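Local coordinates for protein putative ATPase, AAA family (Prochlorococcus marinus subsp. pastoris str. CCMP1986, PDB 3CTD) that probably acts as a DNA-dependent ATPase of the RarA/MGS1/WRNIP1 subfamily in the response to stalled DNA replication, represented here by its C-terminal part, at residues Ala41-Lys44 / Ser45-Gly48; Ala64-Pro68 / Asn69-Arg73. The protein carries 1 engineered substitution. All coordinates share one frame; numbering follows the deposited sequence.

Contact 1 of 2, residues Ala41-Lys44 / Ser45-Gly48; sequences AFIK and SIRG
Four successive i to i+4 backbone hydrogen bonds join Ala-41 through Lys-44 to Ser-45 through Gly-48, the last turns of an alpha helix, with Gly-48 just beyond its end. Arg-47 N to Ile-43 O is the straightest, with an N-H...O angle of 174°, and Gly-48 N to Lys-44 O, at 2.7 Å, closes the series where the helix gives way to a loop. Ala-41 O accepts from Ser-45 N at 2.8 Å; Ser-45 OG also approaches it, but is modelled so close that the detail of this second bond is doubtful. On the inner side, Ile-46 CD1 lies over one face of the Phe-42 ring, 4.0 Å from its centroid and 17° off the ring normal, a CH-pi contact. With CG of Phe-42 anti to the backbone N (chi1 178°), the ring extends alongside the next turn, within reach of that methyl. Ile-43 CG2 approaches Arg-47 NH2 obliquely at 3.6 Å, while Arg-47 NE forms a salt bridge with Asp-82. Lys-44 makes a cation-pi contact with Tyr-158 of the second subunit. The arrangement is that of an amphipathic helix end: Phe-42 and Ile-46 pack on helices 51-63, 68-83 and 110-121 of the helical bundle, and Lys-44 and Arg-47 meet another subunit.

Contact 2 of 2, residues Ala64-Pro68 / Asn69-Arg73; sequences AGEDP and NFIFR
Asp-67 OD1 accepts a hydrogen bond from Asn-69 N at 2.9 Å, which makes Asp-67 the N-cap of helix 68-83. The N-H...O angle is 130°, and the donor sits well above the carboxylate plane. Backbone bonds carry the turn onward: Asp-67 O accepts from Ile-71 N, and Pro-68 O from Phe-72 N at 2.8 Å. Beside the cap, the Glu-66 carboxylate crosses Phe-70, its plane 54° from that of the ring; OE2 comes to 3.3 Å from Phe-70 CD2, and CG lies in plane at the ring edge. In Glu-66, CG is anti to the backbone N, and the chain then folds at chi2 (63°), bringing OE2 back to accept from Asp-67 N at 3.1 Å. Glu-66 thus grips the backbone of the capping residue while its CG also touches Ile-71 CG1 at 3.9 Å. With an alanine here, lacking both CG and the carboxylate, Asp-67 N is likely to lose this side-chain acceptor, and a gap would probably open beside the edge of Phe-70 and CG1 of Ile-71. Farther out, Gly-65 ends helix 51-63 in a Schellman motif with positive phi, turning the chain toward the cap. Phe-70 and Ile-71 pack on helix 36-47, and Phe-72 on helices 90-104 and 110-121. At the far end of the turn, Arg-73 NH2 stands 4.5 Å from Asp-67 OD2, opposite charges near each other but beyond salt-bridge distance.

Overall arrangement
Contact 1 closes helix 36-47 and contact 2 opens helix 68-83, in series along the chain with helix 51-63 between them; their centres are about 15 Å apart. They meet directly where Phe-42 CE2 packs against Ile-71 CG2 at 4.0 Å, tying the two helices together. Both are partly buried, but contact 1 has four buried residues among those touching, against two in contact 2, whose centre lies about 20 Å from the centre of the chain, against about 15 Å for contact 1. Chemistry follows place: residues 41-48 combine an aliphatic-aromatic inner side with cationic side chains at a subunit interface, whereas residues 64-73 use acidic side chains to receive backbone N-H groups around a helix start.

Contact 1 of 2, residues Ala41-Lys44 / Ser45-Gly48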
ATOM      1  N   ALA B  41     -25.737 -11.400  -5.937  1.00 34.61           N
ATOM      2  CA  ALA B  41     -25.215 -12.729  -5.571  1.00 36.77           C
ATOM      3  C   ALA B  41     -23.649 -12.778  -5.398  1.00 36.04           C
ATOM      4  O   ALA B  41     -23.087 -13.509  -4.541  1.00 37.63           O
ATOM      5  CB  ALA B  41     -25.713 -13.769  -6.584  1.00 31.58           C
ATOM      6  N   PHE B  42     -22.974 -11.987  -6.221  1.00 31.85           N
ATOM      7  CA  PHE B  42     -21.520 -11.759  -6.171  1.00 33.11           C
ATOM      8  C   PHE B  42     -21.075 -11.171  -4.819  1.00 32.21           C
ATOM      9  O   PHE B  42     -20.264 -11.739  -4.108  1.00 35.67           O
ATOM     10  CB  PHE B  42     -21.158 -10.794  -7.332  1.00 33.49           C
ATOM     11  CG  PHE B  42     -19.706 -10.407  -7.402  1.00 34.65           C
ATOM     12  CD1 PHE B  42     -18.710 -11.389  -7.603  1.00 29.10           C
ATOM     13  CD2 PHE B  42     -19.331  -9.044  -7.321  1.00 31.05           C
ATOM     14  CE1 PHE B  42     -17.349 -11.022  -7.698  1.00 30.65           C
ATOM     15  CE2 PHE B  42     -17.989  -8.674  -7.401  1.00 32.84           C
ATOM     16  CZ  PHE B  42     -16.979  -9.677  -7.591  1.00 31.52           C
ATOM     17  N   ILE B  43     -21.649 -10.047  -4.437  1.00 30.02           N
ATOM     18  CA  ILE B  43     -21.356  -9.452  -3.158  1.00 28.95           C
ATOM     19  C   ILE B  43     -21.774 -10.377  -2.012  1.00 33.39           C
ATOM     20  O   ILE B  43     -21.076 -10.481  -0.999  1.00 35.08           O
ATOM     21  CB  ILE B  43     -22.061  -8.081  -3.058  1.00 33.65           C
ATOM     22  CG1 ILE B  43     -21.540  -7.159  -4.177  1.00 31.32           C
ATOM     23  CG2 ILE B  43     -21.862  -7.465  -1.683  1.00 29.67           C
ATOM     24  CD1 ILE B  43     -19.931  -7.032  -4.087  1.00 32.34           C
ATOM     25  N   LYS B  44     -22.891 -11.082  -2.143  1.00 32.58           N
ATOM     26  CA  LYS B  44     -23.264 -11.927  -1.024  1.00 31.01           C
ATOM     27  C   LYS B  44     -22.329 -13.082  -0.901  1.00 32.63           C
ATOM     28  O   LYS B  44     -21.983 -13.429   0.202  1.00 37.24           O
ATOM     29  CB  LYS B  44     -24.708 -12.409  -1.103  1.00 34.58           C
ATOM     30  CG  LYS B  44     -25.690 -11.299  -1.349  1.00 31.15           C
ATOM     31  CD  LYS B  44     -27.106 -11.841  -1.143  1.00 38.57           C
ATOM     32  CE  LYS B  44     -28.169 -10.812  -1.549  1.00 37.20           C
ATOM     33  NZ  LYS B  44     -28.270  -9.766  -0.537  1.00 41.49           N
ATOM     34  N   SER B  45     -21.883 -13.670  -2.012  1.00 32.55           N
ATOM     35  CA  SER B  45     -20.863 -14.752  -1.938  1.00 33.03           C
ATOM     36  C   SER B  45     -19.544 -14.267  -1.272  1.00 32.56           C
ATOM     37  O   SER B  45     -18.889 -14.980  -0.498  1.00 35.10           O
ATOM     38  CB  SER B  45     -20.561 -15.289  -3.361  1.00 30.86           C
ATOM     39  OG  SER B  45     -21.753 -15.477  -4.140  1.00 28.94           O
ATOM     40  N   ILE B  46     -19.139 -13.045  -1.599  1.00 32.48           N
ATOM     41  CA  ILE B  46     -17.975 -12.462  -0.953  1.00 32.13           C
ATOM     42  C   ILE B  46     -18.266 -12.304   0.506  1.00 29.04           C
ATOM     43  O   ILE B  46     -17.495 -12.740   1.318  1.00 27.91           O
ATOM     44  CB  ILE B  46     -17.592 -11.076  -1.580  1.00 31.97           C
ATOM     45  CG1 ILE B  46     -16.886 -11.290  -2.927  1.00 30.32           C
ATOM     46  CG2 ILE B  46     -16.791 -10.182  -0.587  1.00 24.54           C
ATOM     47  CD1 ILE B  46     -16.848 -10.009  -3.761  1.00 25.80           C
ATOM     48  N   ARG B  47     -19.382 -11.662   0.838  1.00 30.22           N
ATOM     49  CA  ARG B  47     -19.759 -11.520   2.244  1.00 30.37           C
ATOM     50  C   ARG B  47     -19.839 -12.841   2.976  1.00 32.47           C
ATOM     51  O   ARG B  47     -19.457 -12.928   4.145  1.00 33.14           O
ATOM     52  CB  ARG B  47     -21.069 -10.761   2.400  1.00 29.22           C
ATOM     53  CG  ARG B  47     -21.509 -10.614   3.864  1.00 34.54           C
ATOM     54  CD  ARG B  47     -22.711  -9.638   4.021  1.00 31.21           C
ATOM     55  NE  ARG B  47     -22.564  -8.453   3.182  1.00 31.96           N
ATOM     56  CZ  ARG B  47     -23.429  -8.080   2.250  1.00 31.34           C
ATOM     57  NH1 ARG B  47     -24.514  -8.821   2.003  1.00 30.75           N
ATOM     58  NH2 ARG B  47     -23.198  -6.966   1.570  1.00 25.81           N
ATOM     59  N   GLY B  48     -20.333 -13.872   2.290  1.00 33.17           N
ATOM     60  CA  GLY B  48     -20.393 -15.239   2.840  1.00 33.13           C
ATOM     61  C   GLY B  48     -19.079 -16.020   2.841  1.00 37.96           C
ATOM     62  O   GLY B  48     -19.036 -17.191   3.272  1.00 37.88           O
TER

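Contact 2 of 2, residues Ala64-Pro68 / Asn69-Arg73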
ATOM      1  N   ALA B  64     -21.606 -11.609 -19.523  1.00 41.83           N
ATOM      2  CA  ALA B  64     -22.795 -10.826 -19.823  1.00 41.83           C
ATOM      3  C   ALA B  64     -22.447  -9.390 -20.193  1.00 40.34           C
ATOM      4  O   ALA B  64     -23.321  -8.548 -20.381  1.00 41.97           O
ATOM      5  CB  ALA B  64     -23.801 -10.877 -18.645  1.00 38.77           C
ATOM      6  N   GLY B  65     -21.163  -9.092 -20.300  1.00 39.33           N
ATOM      7  CA  GLY B  65     -20.774  -7.744 -20.676  1.00 38.40           C
ATOM      8  C   GLY B  65     -20.800  -6.662 -19.592  1.00 40.46           C
ATOM      9  O   GLY B  65     -20.787  -5.479 -19.922  1.00 43.32           O
ATOM     10  N   GLU B  66     -20.813  -7.026 -18.312  1.00 37.61           N
ATOM     11  CA  GLU B  66     -20.946  -6.020 -17.259  1.00 36.36           C
ATOM     12  C   GLU B  66     -19.759  -5.086 -17.264  1.00 37.57           C
ATOM     13  O   GLU B  66     -18.647  -5.500 -17.537  1.00 40.75           O
ATOM     14  CB  GLU B  66     -21.070  -6.715 -15.896  1.00 40.95           C
ATOM     15  CG  GLU B  66     -21.244  -5.784 -14.716  1.00 40.66           C
ATOM     16  CD  GLU B  66     -22.522  -4.990 -14.794  1.00 42.18           C
ATOM     17  OE1 GLU B  66     -23.560  -5.572 -14.414  1.00 41.95           O
ATOM     18  OE2 GLU B  66     -22.489  -3.809 -15.240  1.00 44.72           O
ATOM     19  N   ASP B  67     -19.980  -3.810 -16.989  1.00 41.42           N
ATOM     20  CA  ASP B  67     -18.884  -2.833 -16.991  1.00 41.43           C
ATOM     21  C   ASP B  67     -17.880  -3.151 -15.880  1.00 40.67           C
ATOM     22  O   ASP B  67     -18.277  -3.220 -14.737  1.00 42.01           O
ATOM     23  CB  ASP B  67     -19.516  -1.473 -16.721  1.00 42.19           C
ATOM     24  CG  ASP B  67     -18.515  -0.340 -16.706  1.00 47.33           C
ATOM     25  OD1 ASP B  67     -17.268  -0.560 -16.739  1.00 45.96           O
ATOM     26  OD2 ASP B  67     -19.007   0.807 -16.645  1.00 52.54           O
ATOM     27  N   PRO B  68     -16.585  -3.359 -16.196  1.00 42.93           N
ATOM     28  CA  PRO B  68     -15.632  -3.678 -15.111  1.00 44.20           C
ATOM     29  C   PRO B  68     -15.544  -2.578 -14.041  1.00 46.03           C
ATOM     30  O   PRO B  68     -15.432  -2.889 -12.844  1.00 48.10           O
ATOM     31  CB  PRO B  68     -14.272  -3.851 -15.831  1.00 41.53           C
ATOM     32  CG  PRO B  68     -14.435  -3.151 -17.121  1.00 44.59           C
ATOM     33  CD  PRO B  68     -15.915  -3.285 -17.505  1.00 43.40           C
ATOM     34  N   ASN B  69     -15.615  -1.314 -14.450  1.00 46.64           N
ATOM     35  CA  ASN B  69     -15.675  -0.187 -13.486  1.00 48.51           C
ATOM     36  C   ASN B  69     -16.815  -0.341 -12.496  1.00 49.45           C
ATOM     37  O   ASN B  69     -16.632  -0.107 -11.294  1.00 51.68           O
ATOM     38  CB  ASN B  69     -15.805   1.165 -14.196  1.00 49.97           C
ATOM     39  CG  ASN B  69     -14.621   1.449 -15.107  1.00 53.44           C
ATOM     40  OD1 ASN B  69     -13.464   1.403 -14.669  1.00 52.96           O
ATOM     41  ND2 ASN B  69     -14.900   1.682 -16.398  1.00 50.64           N
ATOM     42  N   PHE B  70     -17.984  -0.763 -12.979  1.00 42.02           N
ATOM     43  CA  PHE B  70     -19.074  -1.055 -12.072  1.00 41.37           C
ATOM     44  C   PHE B  70     -18.697  -2.182 -11.079  1.00 42.41           C
ATOM     45  O   PHE B  70     -18.878  -2.053  -9.872  1.00 44.89           O
ATOM     46  CB  PHE B  70     -20.352  -1.354 -12.838  1.00 38.14           C
ATOM     47  CG  PHE B  70     -21.491  -1.726 -11.980  1.00 42.97           C
ATOM     48  CD1 PHE B  70     -21.971  -0.849 -11.021  1.00 44.92           C
ATOM     49  CD2 PHE B  70     -22.100  -2.960 -12.120  1.00 47.15           C
ATOM     50  CE1 PHE B  70     -23.061  -1.192 -10.210  1.00 49.88           C
ATOM     51  CE2 PHE B  70     -23.176  -3.319 -11.308  1.00 52.75           C
ATOM     52  CZ  PHE B  70     -23.671  -2.421 -10.349  1.00 49.61           C
ATOM     53  N   ILE B  71     -18.102  -3.254 -11.556  1.00 40.21           N
ATOM     54  CA  ILE B  71     -17.724  -4.346 -10.633  1.00 39.08           C
ATOM     55  C   ILE B  71     -16.708  -3.850  -9.589  1.00 33.87           C
ATOM     56  O   ILE B  71     -16.828  -4.135  -8.403  1.00 31.51           O
ATOM     57  CB  ILE B  71     -17.115  -5.542 -11.406  1.00 35.29           C
ATOM     58  CG1 ILE B  71     -18.129  -6.098 -12.426  1.00 32.45           C
ATOM     59  CG2 ILE B  71     -16.544  -6.575 -10.452  1.00 28.30           C
ATOM     60  CD1 ILE B  71     -17.453  -6.914 -13.550  1.00 28.88           C
ATOM     61  N   PHE B  72     -15.716  -3.098 -10.036  1.00 31.59           N
ATOM     62  CA  PHE B  72     -14.720  -2.500  -9.114  1.00 35.94           C
ATOM     63  C   PHE B  72     -15.306  -1.521  -8.097  1.00 38.07           C
ATOM     64  O   PHE B  72     -14.777  -1.410  -6.998  1.00 37.32           O
ATOM     65  CB  PHE B  72     -13.573  -1.814  -9.857  1.00 30.43           C
ATOM     66  CG  PHE B  72     -12.469  -2.736 -10.195  1.00 31.67           C
ATOM     67  CD1 PHE B  72     -11.802  -3.434  -9.186  1.00 30.41           C
ATOM     68  CD2 PHE B  72     -12.102  -2.939 -11.505  1.00 24.55           C
ATOM     69  CE1 PHE B  72     -10.775  -4.308  -9.489  1.00 28.82           C
ATOM     70  CE2 PHE B  72     -11.078  -3.800 -11.793  1.00 29.61           C
ATOM     71  CZ  PHE B  72     -10.416  -4.499 -10.792  1.00 27.81           C
ATOM     72  N   ARG B  73     -16.389  -0.834  -8.455  1.00 37.61           N
ATOM     73  CA  ARG B  73     -17.068   0.059  -7.495  1.00 41.78           C
ATOM     74  C   ARG B  73     -17.595  -0.736  -6.322  1.00 40.67           C
ATOM     75  O   ARG B  73     -17.334  -0.391  -5.170  1.00 44.79           O
ATOM     76  CB  ARG B  73     -18.222   0.827  -8.153  1.00 44.48           C
ATOM     77  CG  ARG B  73     -17.892   2.254  -8.546  1.00 46.58           C
ATOM     78  CD  ARG B  73     -19.062   2.960  -9.285  1.00 51.21           C
ATOM     79  NE  ARG B  73     -18.507   3.214 -10.600  1.00 57.50           N
ATOM     80  CZ  ARG B  73     -19.065   2.893 -11.751  1.00 55.13           C
ATOM     81  NH1 ARG B  73     -20.302   2.364 -11.782  1.00 51.77           N
ATOM     82  NH2 ARG B  73     -18.369   3.146 -12.859  1.00 52.01           N
TER